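Putative oxidoreductase (Salmonella enterica subsp. enterica serovar Typhimurium, PDB 3NX4) binds NADP and probably works as an NADPH-dependent acryloyl-CoA reductase of the medium-chain dehydrogenase/reductase family. Local coordinates at residues 74-85 and 104-113; 204-212 and 251-259. One frame throughout, in Å; residues are numbered along the deposited sequence.

Contact 1 of 2, residues 74-85 and 104-113; sequences DPRFHAGQEVLL and VKGDWLVALP
R76 reaches across to D107 and shows how one side chain can fasten a loop beside a short strand pair. Its CB starts out toward 104-113; CB, CG and CD make no close contact there, and the bend at chi3 (-68°) sets the guanidinium between D74 and D107. NE donates to OD1 of D74 at 2.9 Å, in the guanidinium plane and on the syn lone pair, while NH2 of R76 meets OD2 of D74, so the carboxylate is held side-on. The end of the group closes on a single oxygen of D107: NH1 meets OD1 nearly along its C-O axis, and NH2, at 2.8 Å from that OD1, comes from above the carboxylate plane. The D107 carboxylate stands almost perpendicular to the guanidinium, at 89°. OD1 of D74 also takes the backbone N of R76, an Asx turn, and a water joins OD2 of D74 to the N of G106.

Next along the loop, the ring of F77 receives CD1 of L109 over its centre, a CH-pi contact 4.2 Å from the centroid. Beyond it the backbones pair: L84 N to V110 O is 2.8 Å, V110 N returns to L84 O, and L112 N to E82 O continues the run at 2.9 Å. On the face of L84 and V110, CD1 of L84 lies 3.6 Å from CB of V110, and W279 of helix 272-285 packs on L84. With strand 64-72 on the other side of 82-86, this antiparallel pairing belongs to the GroES-like beta domain of the alcohol dehydrogenase family.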
loop_
_atom_site.group_PDB
_atom_site.type_symbol
_atom_site.label_atom_id
_atom_site.label_comp_id
_atom_site.label_asym_id
_atom_site.label_seq_id
_atom_site.Cartn_x
_atom_site.Cartn_y
_atom_site.Cartn_z
ATOM N N ASP A 74 12.515 -34.534 -13.544
ATOM C CA ASP A 74 12.999 -33.167 -13.658
ATOM C C ASP A 74 14.501 -33.176 -13.405
ATOM O O ASP A 74 14.953 -33.676 -12.375
ATOM C CB ASP A 74 12.294 -32.286 -12.621
ATOM C CG ASP A 74 12.529 -30.808 -12.852
ATOM O OD1 ASP A 74 13.692 -30.366 -12.746
ATOM O OD2 ASP A 74 11.547 -30.088 -13.127
ATOM N N PRO A 75 15.289 -32.623 -14.340
ATOM C CA PRO A 75 16.747 -32.700 -14.182
ATOM C C PRO A 75 17.281 -31.906 -12.977
ATOM O O PRO A 75 18.447 -32.068 -12.620
ATOM C CB PRO A 75 17.278 -32.132 -15.508
ATOM C CG PRO A 75 16.183 -31.241 -15.994
ATOM C CD PRO A 75 14.900 -31.895 -15.562
ATOM N N ARG A 76 16.441 -31.093 -12.339
ATOM C CA ARG A 76 16.886 -30.313 -11.182
ATOM C C ARG A 76 16.772 -31.074 -9.856
ATOM O O ARG A 76 17.281 -30.622 -8.828
ATOM C CB ARG A 76 16.108 -28.997 -11.085
ATOM C CG ARG A 76 16.308 -28.059 -12.260
ATOM C CD ARG A 76 15.284 -26.938 -12.204
ATOM N NE ARG A 76 13.938 -27.447 -12.441
ATOM C CZ ARG A 76 12.837 -26.704 -12.418
ATOM N NH1 ARG A 76 12.912 -25.404 -12.156
ATOM N NH2 ARG A 76 11.659 -27.265 -12.651
ATOM N N PHE A 77 16.100 -32.221 -9.878
ATOM C CA PHE A 77 15.899 -33.007 -8.662
ATOM C C PHE A 77 16.283 -34.462 -8.863
ATOM O O PHE A 77 16.149 -35.005 -9.964
ATOM C CB PHE A 77 14.456 -32.871 -8.169
ATOM C CG PHE A 77 14.069 -31.454 -7.866
ATOM C CD1 PHE A 77 14.312 -30.914 -6.619
ATOM C CD2 PHE A 77 13.511 -30.647 -8.849
ATOM C CE1 PHE A 77 13.985 -29.594 -6.346
ATOM C CE2 PHE A 77 13.175 -29.330 -8.581
ATOM C CZ PHE A 77 13.413 -28.803 -7.324
ATOM N N HIS A 78 16.777 -35.092 -7.802
ATOM C CA HIS A 78 17.251 -36.468 -7.906
ATOM C C HIS A 78 16.741 -37.318 -6.747
ATOM O O HIS A 78 16.343 -36.791 -5.702
ATOM C CB HIS A 78 18.781 -36.511 -7.979
ATOM C CG HIS A 78 19.463 -36.059 -6.725
ATOM N ND1 HIS A 78 19.663 -34.728 -6.424
ATOM C CD2 HIS A 78 19.996 -36.761 -5.697
ATOM C CE1 HIS A 78 20.286 -34.630 -5.262
ATOM N NE2 HIS A 78 20.498 -35.849 -4.799
ATOM N N ALA A 79 16.744 -38.632 -6.935
ATOM C CA ALA A 79 16.307 -39.540 -5.887
ATOM C C ALA A 79 17.178 -39.370 -4.646
ATOM O O ALA A 79 18.402 -39.314 -4.740
ATOM C CB ALA A 79 16.342 -40.987 -6.378
ATOM N N GLY A 80 16.543 -39.290 -3.485
ATOM C CA GLY A 80 17.265 -39.121 -2.235
ATOM C C GLY A 80 17.383 -37.677 -1.763
ATOM O O GLY A 80 17.783 -37.415 -0.631
ATOM N N GLN A 81 17.027 -36.734 -2.629
ATOM C CA GLN A 81 17.164 -35.315 -2.312
ATOM C C GLN A 81 16.096 -34.847 -1.318
ATOM O O GLN A 81 14.928 -35.202 -1.458
ATOM C CB GLN A 81 17.076 -34.489 -3.602
ATOM C CG GLN A 81 17.438 -33.038 -3.423
ATOM C CD GLN A 81 17.450 -32.260 -4.729
ATOM O OE1 GLN A 81 17.464 -32.839 -5.813
ATOM N NE2 GLN A 81 17.452 -30.938 -4.626
ATOM N N GLU A 82 16.502 -34.058 -0.319
ATOM C CA GLU A 82 15.560 -33.423 0.606
ATOM C C GLU A 82 14.953 -32.154 -0.003
ATOM O O GLU A 82 15.683 -31.279 -0.480
ATOM C CB GLU A 82 16.249 -33.069 1.933
ATOM C CG GLU A 82 16.791 -34.269 2.720
ATOM C CD GLU A 82 15.692 -35.148 3.297
ATOM O OE1 GLU A 82 14.770 -34.614 3.957
ATOM O OE2 GLU A 82 15.752 -36.379 3.092
ATOM N N VAL A 83 13.624 -32.050 0.027
ATOM C CA VAL A 83 12.924 -30.900 -0.556
ATOM C C VAL A 83 11.762 -30.420 0.308
ATOM O O VAL A 83 11.295 -31.127 1.204
ATOM C CB VAL A 83 12.344 -31.237 -1.948
ATOM C CG1 VAL A 83 13.463 -31.589 -2.926
ATOM C CG2 VAL A 83 11.335 -32.382 -1.830
ATOM N N LEU A 84 11.293 -29.206 0.036
ATOM C CA LEU A 84 10.095 -28.712 0.695
ATOM C C LEU A 84 9.196 -28.061 -0.340
ATOM O O LEU A 84 9.634 -27.737 -1.436
ATOM C CB LEU A 84 10.446 -27.727 1.822
ATOM C CG LEU A 84 11.077 -26.374 1.468
ATOM C CD1 LEU A 84 10.037 -25.409 0.895
ATOM C CD2 LEU A 84 11.702 -25.767 2.728
ATOM N N LEU A 85 7.930 -27.885 0.003
ATOM C CA LEU A 85 7.018 -27.172 -0.873
ATOM C C LEU A 85 6.008 -26.402 -0.038
ATOM O O LEU A 85 5.471 -26.920 0.940
ATOM C CB LEU A 85 6.296 -28.136 -1.824
ATOM C CG LEU A 85 5.224 -27.571 -2.767
ATOM C CD1 LEU A 85 5.111 -28.421 -4.054
ATOM C CD2 LEU A 85 3.871 -27.458 -2.074
ATOM N N VAL A 104 4.370 -33.704 -7.930
ATOM C CA VAL A 104 4.276 -32.289 -8.264
ATOM C C VAL A 104 5.257 -31.890 -9.350
ATOM O O VAL A 104 6.130 -32.666 -9.739
ATOM C CB VAL A 104 4.576 -31.395 -7.033
ATOM C CG1 VAL A 104 3.555 -31.634 -5.930
ATOM C CG2 VAL A 104 5.996 -31.644 -6.524
ATOM N N LYS A 105 5.113 -30.660 -9.831
ATOM C CA LYS A 105 6.027 -30.119 -10.821
ATOM C C LYS A 105 7.299 -29.687 -10.125
ATOM O O LYS A 105 7.249 -29.121 -9.040
ATOM C CB LYS A 105 5.416 -28.893 -11.483
ATOM C CG LYS A 105 4.117 -29.130 -12.216
ATOM C CD LYS A 105 3.710 -27.852 -12.940
ATOM C CE LYS A 105 2.346 -27.979 -13.599
ATOM N NZ LYS A 105 1.906 -26.684 -14.200
ATOM N N GLY A 106 8.439 -29.918 -10.764
ATOM C CA GLY A 106 9.700 -29.438 -10.231
ATOM C C GLY A 106 9.704 -27.952 -9.901
ATOM O O GLY A 106 10.351 -27.535 -8.942
ATOM N N ASP A 107 8.991 -27.149 -10.693
ATOM C CA ASP A 107 8.938 -25.703 -10.476
ATOM C C ASP A 107 8.406 -25.302 -9.086
ATOM O O ASP A 107 8.681 -24.203 -8.611
ATOM C CB ASP A 107 8.050 -25.031 -11.518
ATOM C CG ASP A 107 8.732 -24.843 -12.858
ATOM O OD1 ASP A 107 9.969 -25.022 -12.963
ATOM O OD2 ASP A 107 8.003 -24.488 -13.805
ATOM N N TRP A 108 7.628 -26.174 -8.454
ATOM C CA TRP A 108 6.967 -25.827 -7.193
ATOM C C TRP A 108 7.792 -26.204 -5.967
ATOM O O TRP A 108 7.439 -25.867 -4.839
ATOM C CB TRP A 108 5.618 -26.532 -7.097
ATOM C CG TRP A 108 4.668 -26.188 -8.192
ATOM C CD1 TRP A 108 4.748 -25.129 -9.060
ATOM C CD2 TRP A 108 3.497 -26.920 -8.556
ATOM N NE1 TRP A 108 3.685 -25.156 -9.933
ATOM C CE2 TRP A 108 2.903 -26.245 -9.645
ATOM C CE3 TRP A 108 2.890 -28.086 -8.068
ATOM C CZ2 TRP A 108 1.733 -26.693 -10.248
ATOM C CZ3 TRP A 108 1.728 -28.528 -8.667
ATOM C CH2 TRP A 108 1.165 -27.836 -9.751
ATOM N N LEU A 109 8.889 -26.911 -6.194
ATOM C CA LEU A 109 9.698 -27.429 -5.105
ATOM C C LEU A 109 10.810 -26.463 -4.747
ATOM O O LEU A 109 11.229 -25.647 -5.567
ATOM C CB LEU A 109 10.298 -28.781 -5.503
ATOM C CG LEU A 109 9.325 -29.963 -5.548
ATOM C CD1 LEU A 109 9.960 -31.168 -6.222
ATOM C CD2 LEU A 109 8.860 -30.330 -4.131
ATOM N N VAL A 110 11.272 -26.561 -3.508
ATOM C CA VAL A 110 12.447 -25.842 -3.060
ATOM C C VAL A 110 13.411 -26.857 -2.457
ATOM O O VAL A 110 13.016 -27.640 -1.592
ATOM C CB VAL A 110 12.060 -24.810 -1.986
ATOM C CG1 VAL A 110 13.288 -24.144 -1.412
ATOM C CG2 VAL A 110 11.105 -23.783 -2.572
ATOM N N ALA A 111 14.663 -26.869 -2.907
ATOM C CA ALA A 111 15.656 -27.750 -2.279
ATOM C C ALA A 111 15.762 -27.387 -0.795
ATOM O O ALA A 111 15.802 -26.208 -0.445
ATOM C CB ALA A 111 17.004 -27.618 -2.962
ATOM N N LEU A 112 15.776 -28.386 0.081
ATOM C CA LEU A 112 15.792 -28.109 1.520
ATOM C C LEU A 112 17.014 -27.267 1.873
ATOM O O LEU A 112 18.149 -27.708 1.669
ATOM C CB LEU A 112 15.808 -29.412 2.322
ATOM C CG LEU A 112 15.763 -29.201 3.840
ATOM C CD1 LEU A 112 14.424 -28.621 4.253
ATOM C CD2 LEU A 112 16.026 -30.516 4.578
ATOM N N PRO A 113 16.791 -26.048 2.391
ATOM C CA PRO A 113 17.929 -25.141 2.582
ATOM C C PRO A 113 18.953 -25.739 3.535
ATOM O O PRO A 113 18.573 -26.418 4.478
ATOM C CB PRO A 113 17.286 -23.889 3.202
ATOM C CG PRO A 113 15.856 -23.950 2.792
ATOM C CD PRO A 113 15.507 -25.411 2.737
HETATM O O HOH W 1 9.096 -30.673 -13.376
#

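Contact 2 of 2, residues 204-212 and 251-259; sequences SRPLEKQLW and TVMPFILRN
R258 and L207 meet where short helix 253-258 faces a loop at the edge of the Rossmann-type nucleotide-binding domain; the two bury more surface here than any other residue, P206 coming third. L207 lays its branched end against the helix. CD1 touches CD1 of L257 at 3.7 Å, CD2 rests beside the backbone of P254, 3.8 Å from its N, and the same CD2 lies over one face of the R258 guanidinium, toward its rim. The opposite face is taken by Q210, whose CG sits 3.4 Å from CZ of R258, so the flat group is sandwiched between two aliphatic carbons. The Q210 amide carries on past it to an outside partner, OE1 accepting from the backbone N of Y233.

P206 packs against T251 and M253, where the chain leads into the helix. Its CB is 3.6 Å from OG1 of T251, the same oxygen that accepts from the N of M253 (selenomethionine here) as a capping bond, and a water ties that OG1 to the carbonyl O of P206. I256 packs on C240 of the second subunit and touches an NADP that is not bound to this chain.

R258 gets to its partner by running extended from CG to NE, with chi2 -173°. NH1 and NH2 then converge end-on upon the carbonyl O of E208, each at 2.9 Å through a bent bond; that oxygen lies in the guanidinium plane, and the two nitrogens reach it from opposite faces of its carbonyl plane.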
loop_
_atom_site.group_PDB
_atom_site.type_symbol
_atom_site.label_atom_id
_atom_site.label_comp_id
_atom_site.label_asym_id
_atom_site.label_seq_id
_atom_site.Cartn_x
_atom_site.Cartn_y
_atom_site.Cartn_z
ATOM N N SER A 204 -12.821 3.342 15.114
ATOM C CA SER A 204 -11.713 4.239 14.822
ATOM C C SER A 204 -12.140 5.451 13.990
ATOM O O SER A 204 -13.121 5.395 13.251
ATOM C CB SER A 204 -10.585 3.500 14.092
ATOM O OG SER A 204 -10.991 3.093 12.799
ATOM N N ARG A 205 -11.385 6.535 14.125
ATOM C CA ARG A 205 -11.531 7.706 13.271
ATOM C C ARG A 205 -10.669 7.479 12.016
ATOM O O ARG A 205 -9.845 6.559 11.985
ATOM C CB ARG A 205 -11.042 8.953 14.004
ATOM C CG ARG A 205 -11.631 9.164 15.378
ATOM C CD ARG A 205 -13.105 9.468 15.291
ATOM N NE ARG A 205 -13.656 9.870 16.586
ATOM C CZ ARG A 205 -14.928 10.204 16.774
ATOM N NH1 ARG A 205 -15.767 10.170 15.748
ATOM N NH2 ARG A 205 -15.360 10.562 17.980
ATOM N N PRO A 206 -10.853 8.314 10.978
ATOM C CA PRO A 206 -10.031 8.136 9.776
ATOM C C PRO A 206 -8.553 8.261 10.100
ATOM O O PRO A 206 -7.739 7.540 9.511
ATOM C CB PRO A 206 -10.498 9.272 8.864
ATOM C CG PRO A 206 -11.938 9.490 9.286
ATOM C CD PRO A 206 -11.913 9.321 10.778
ATOM N N LEU A 207 -8.223 9.169 11.015
ATOM C CA LEU A 207 -6.861 9.322 11.524
ATOM C C LEU A 207 -6.872 9.263 13.051
ATOM O O LEU A 207 -7.653 9.965 13.698
ATOM C CB LEU A 207 -6.251 10.659 11.065
ATOM C CG LEU A 207 -5.904 10.817 9.580
ATOM C CD1 LEU A 207 -5.302 12.193 9.337
ATOM C CD2 LEU A 207 -4.951 9.709 9.095
ATOM N N GLU A 208 -6.010 8.421 13.613
ATOM C CA GLU A 208 -5.822 8.310 15.060
ATOM C C GLU A 208 -4.423 8.820 15.392
ATOM O O GLU A 208 -3.685 9.241 14.502
ATOM C CB GLU A 208 -5.936 6.849 15.499
ATOM C CG GLU A 208 -7.297 6.202 15.242
ATOM C CD GLU A 208 -8.307 6.535 16.320
ATOM O OE1 GLU A 208 -7.922 7.217 17.293
ATOM O OE2 GLU A 208 -9.480 6.119 16.194
ATOM N N LYS A 209 -4.037 8.764 16.661
ATOM C CA LYS A 209 -2.682 9.172 17.007
ATOM C C LYS A 209 -1.685 8.232 16.338
ATOM O O LYS A 209 -1.950 7.039 16.190
ATOM C CB LYS A 209 -2.453 9.197 18.520
ATOM C CG LYS A 209 -1.033 9.620 18.887
ATOM C CD LYS A 209 -0.913 10.110 20.320
ATOM C CE LYS A 209 -0.927 8.970 21.319
ATOM N NZ LYS A 209 -0.566 9.472 22.673
ATOM N N GLN A 210 -0.557 8.786 15.910
ATOM C CA GLN A 210 0.471 8.012 15.227
ATOM C C GLN A 210 1.221 7.156 16.214
ATOM O O GLN A 210 1.872 7.690 17.109
ATOM C CB GLN A 210 1.451 8.950 14.515
ATOM C CG GLN A 210 0.811 9.729 13.378
ATOM C CD GLN A 210 1.765 10.732 12.738
ATOM O OE1 GLN A 210 2.831 10.375 12.241
ATOM N NE2 GLN A 210 1.387 11.996 12.773
ATOM N N LEU A 211 1.140 5.835 16.036
ATOM C CA LEU A 211 1.770 4.878 16.951
ATOM C C LEU A 211 2.868 3.997 16.340
ATOM O O LEU A 211 3.852 3.682 17.019
ATOM C CB LEU A 211 0.720 3.942 17.575
ATOM C CG LEU A 211 -0.497 4.599 18.241
ATOM C CD1 LEU A 211 -1.483 3.530 18.715
ATOM C CD2 LEU A 211 -0.054 5.505 19.383
ATOM N N TRP A 212 2.686 3.566 15.090
ATOM C CA TRP A 212 3.482 2.465 14.538
ATOM C C TRP A 212 4.350 2.864 13.339
ATOM O O TRP A 212 3.864 3.498 12.420
ATOM C CB TRP A 212 2.568 1.321 14.075
ATOM C CG TRP A 212 1.409 1.046 14.973
ATOM C CD1 TRP A 212 0.085 1.165 14.663
ATOM C CD2 TRP A 212 1.469 0.595 16.335
ATOM N NE1 TRP A 212 -0.693 0.826 15.759
ATOM C CE2 TRP A 212 0.136 0.469 16.795
ATOM C CE3 TRP A 212 2.517 0.310 17.218
ATOM C CZ2 TRP A 212 -0.173 0.063 18.097
ATOM C CZ3 TRP A 212 2.200 -0.111 18.519
ATOM C CH2 TRP A 212 0.868 -0.223 18.939
ATOM N N THR A 251 -10.362 4.501 4.972
ATOM C CA THR A 251 -10.455 5.756 4.253
ATOM C C THR A 251 -9.112 6.030 3.597
ATOM O O THR A 251 -8.107 5.412 3.933
ATOM C CB THR A 251 -10.811 6.935 5.162
ATOM O OG1 THR A 251 -9.660 7.328 5.914
ATOM C CG2 THR A 251 -11.942 6.566 6.107
ATOM N N VAL A 252 -9.104 6.934 2.636
ATOM C CA VAL A 252 -7.882 7.292 1.948
ATOM C C VAL A 252 -6.979 8.168 2.814
ATOM O O VAL A 252 -5.846 8.439 2.440
ATOM C CB VAL A 252 -8.178 8.035 0.634
ATOM C CG1 VAL A 252 -9.022 7.179 -0.285
ATOM C CG2 VAL A 252 -8.865 9.352 0.916
HETATM N N MSE A 253 -7.488 8.640 3.949
HETATM C CA MSE A 253 -6.749 9.620 4.753
HETATM C C MSE A 253 -5.324 9.210 5.197
HETATM O O MSE A 253 -4.400 10.018 5.099
HETATM C CB MSE A 253 -7.575 10.118 5.940
HETATM C CG MSE A 253 -8.926 10.692 5.550
HETATM SE SE MSE A 253 -8.723 12.159 4.255
HETATM C CE MSE A 253 -8.991 13.661 5.469
ATOM N N PRO A 254 -5.141 7.976 5.703
ATOM C CA PRO A 254 -3.767 7.635 6.098
ATOM C C PRO A 254 -2.839 7.646 4.882
ATOM O O PRO A 254 -1.654 7.955 4.985
ATOM C CB PRO A 254 -3.894 6.201 6.639
ATOM C CG PRO A 254 -5.328 6.075 7.067
ATOM C CD PRO A 254 -6.110 6.929 6.082
ATOM N N PHE A 255 -3.393 7.319 3.728
ATOM C CA PHE A 255 -2.591 7.260 2.511
ATOM C C PHE A 255 -2.226 8.636 2.000
ATOM O O PHE A 255 -1.054 8.911 1.738
ATOM C CB PHE A 255 -3.322 6.437 1.457
ATOM C CG PHE A 255 -3.654 5.061 1.939
ATOM C CD1 PHE A 255 -2.694 4.051 1.899
ATOM C CD2 PHE A 255 -4.888 4.788 2.487
ATOM C CE1 PHE A 255 -2.980 2.772 2.378
ATOM C CE2 PHE A 255 -5.188 3.510 2.967
ATOM C CZ PHE A 255 -4.227 2.506 2.912
ATOM N N ILE A 256 -3.216 9.521 1.897
ATOM C CA ILE A 256 -2.981 10.793 1.232
ATOM C C ILE A 256 -2.528 11.897 2.171
ATOM O O ILE A 256 -2.034 12.930 1.713
ATOM C CB ILE A 256 -4.211 11.254 0.432
ATOM C CG1 ILE A 256 -5.295 11.777 1.374
ATOM C CG2 ILE A 256 -4.717 10.115 -0.441
ATOM C CD1 ILE A 256 -6.494 12.388 0.644
ATOM N N LEU A 257 -2.699 11.694 3.473
ATOM C CA LEU A 257 -2.275 12.687 4.463
ATOM C C LEU A 257 -1.014 12.221 5.195
ATOM O O LEU A 257 -0.243 13.030 5.703
ATOM C CB LEU A 257 -3.389 12.970 5.479
ATOM C CG LEU A 257 -4.638 13.685 4.963
ATOM C CD1 LEU A 257 -5.629 13.956 6.087
ATOM C CD2 LEU A 257 -4.241 14.978 4.284
ATOM N N ARG A 258 -0.791 10.917 5.232
ATOM C CA ARG A 258 0.349 10.403 5.977
ATOM C C ARG A 258 1.303 9.538 5.162
ATOM O O ARG A 258 2.229 8.948 5.723
ATOM C CB ARG A 258 -0.122 9.649 7.224
ATOM C CG ARG A 258 -0.665 10.575 8.316
ATOM C CD ARG A 258 -0.963 9.789 9.602
ATOM N NE ARG A 258 -1.489 10.666 10.647
ATOM C CZ ARG A 258 -2.159 10.243 11.713
ATOM N NH1 ARG A 258 -2.385 8.940 11.890
ATOM N NH2 ARG A 258 -2.595 11.123 12.607
ATOM N N ASN A 259 1.070 9.462 3.853
ATOM C CA ASN A 259 1.988 8.766 2.951
ATOM C C ASN A 259 2.218 7.313 3.374
ATOM O O ASN A 259 3.310 6.776 3.234
ATOM C CB ASN A 259 3.323 9.506 2.893
ATOM C CG ASN A 259 3.981 9.417 1.529
ATOM O OD1 ASN A 259 3.739 10.259 0.652
ATOM N ND2 ASN A 259 4.806 8.385 1.333
HETATM O O HOH W 2 -8.704 5.795 7.761
HETATM O O HOH W 3 -1.190 14.064 13.087
#

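Both segments of contact 1 precede those of contact 2 along the chain, and the two contacts stand on opposite sides of its centre, about 45 Å apart between centres and about 30 Å between nearest atoms. They share no sheet. Contact 1 draws on strands 82-86 and 110-111 of the mixed sheet of the GroES-like domain, whereas 204-212 and 251-259 flank the six-stranded parallel sheet of the nucleotide-binding domain, the loop leading into strand 212-217 and the helix preceding strand 261-264. Contact 2 also borders the second subunit, where T251 joins an intersubunit beta ladder; no other chain touches contact 1. Each lies within one of the two domains, illustrating the two-domain build of this family.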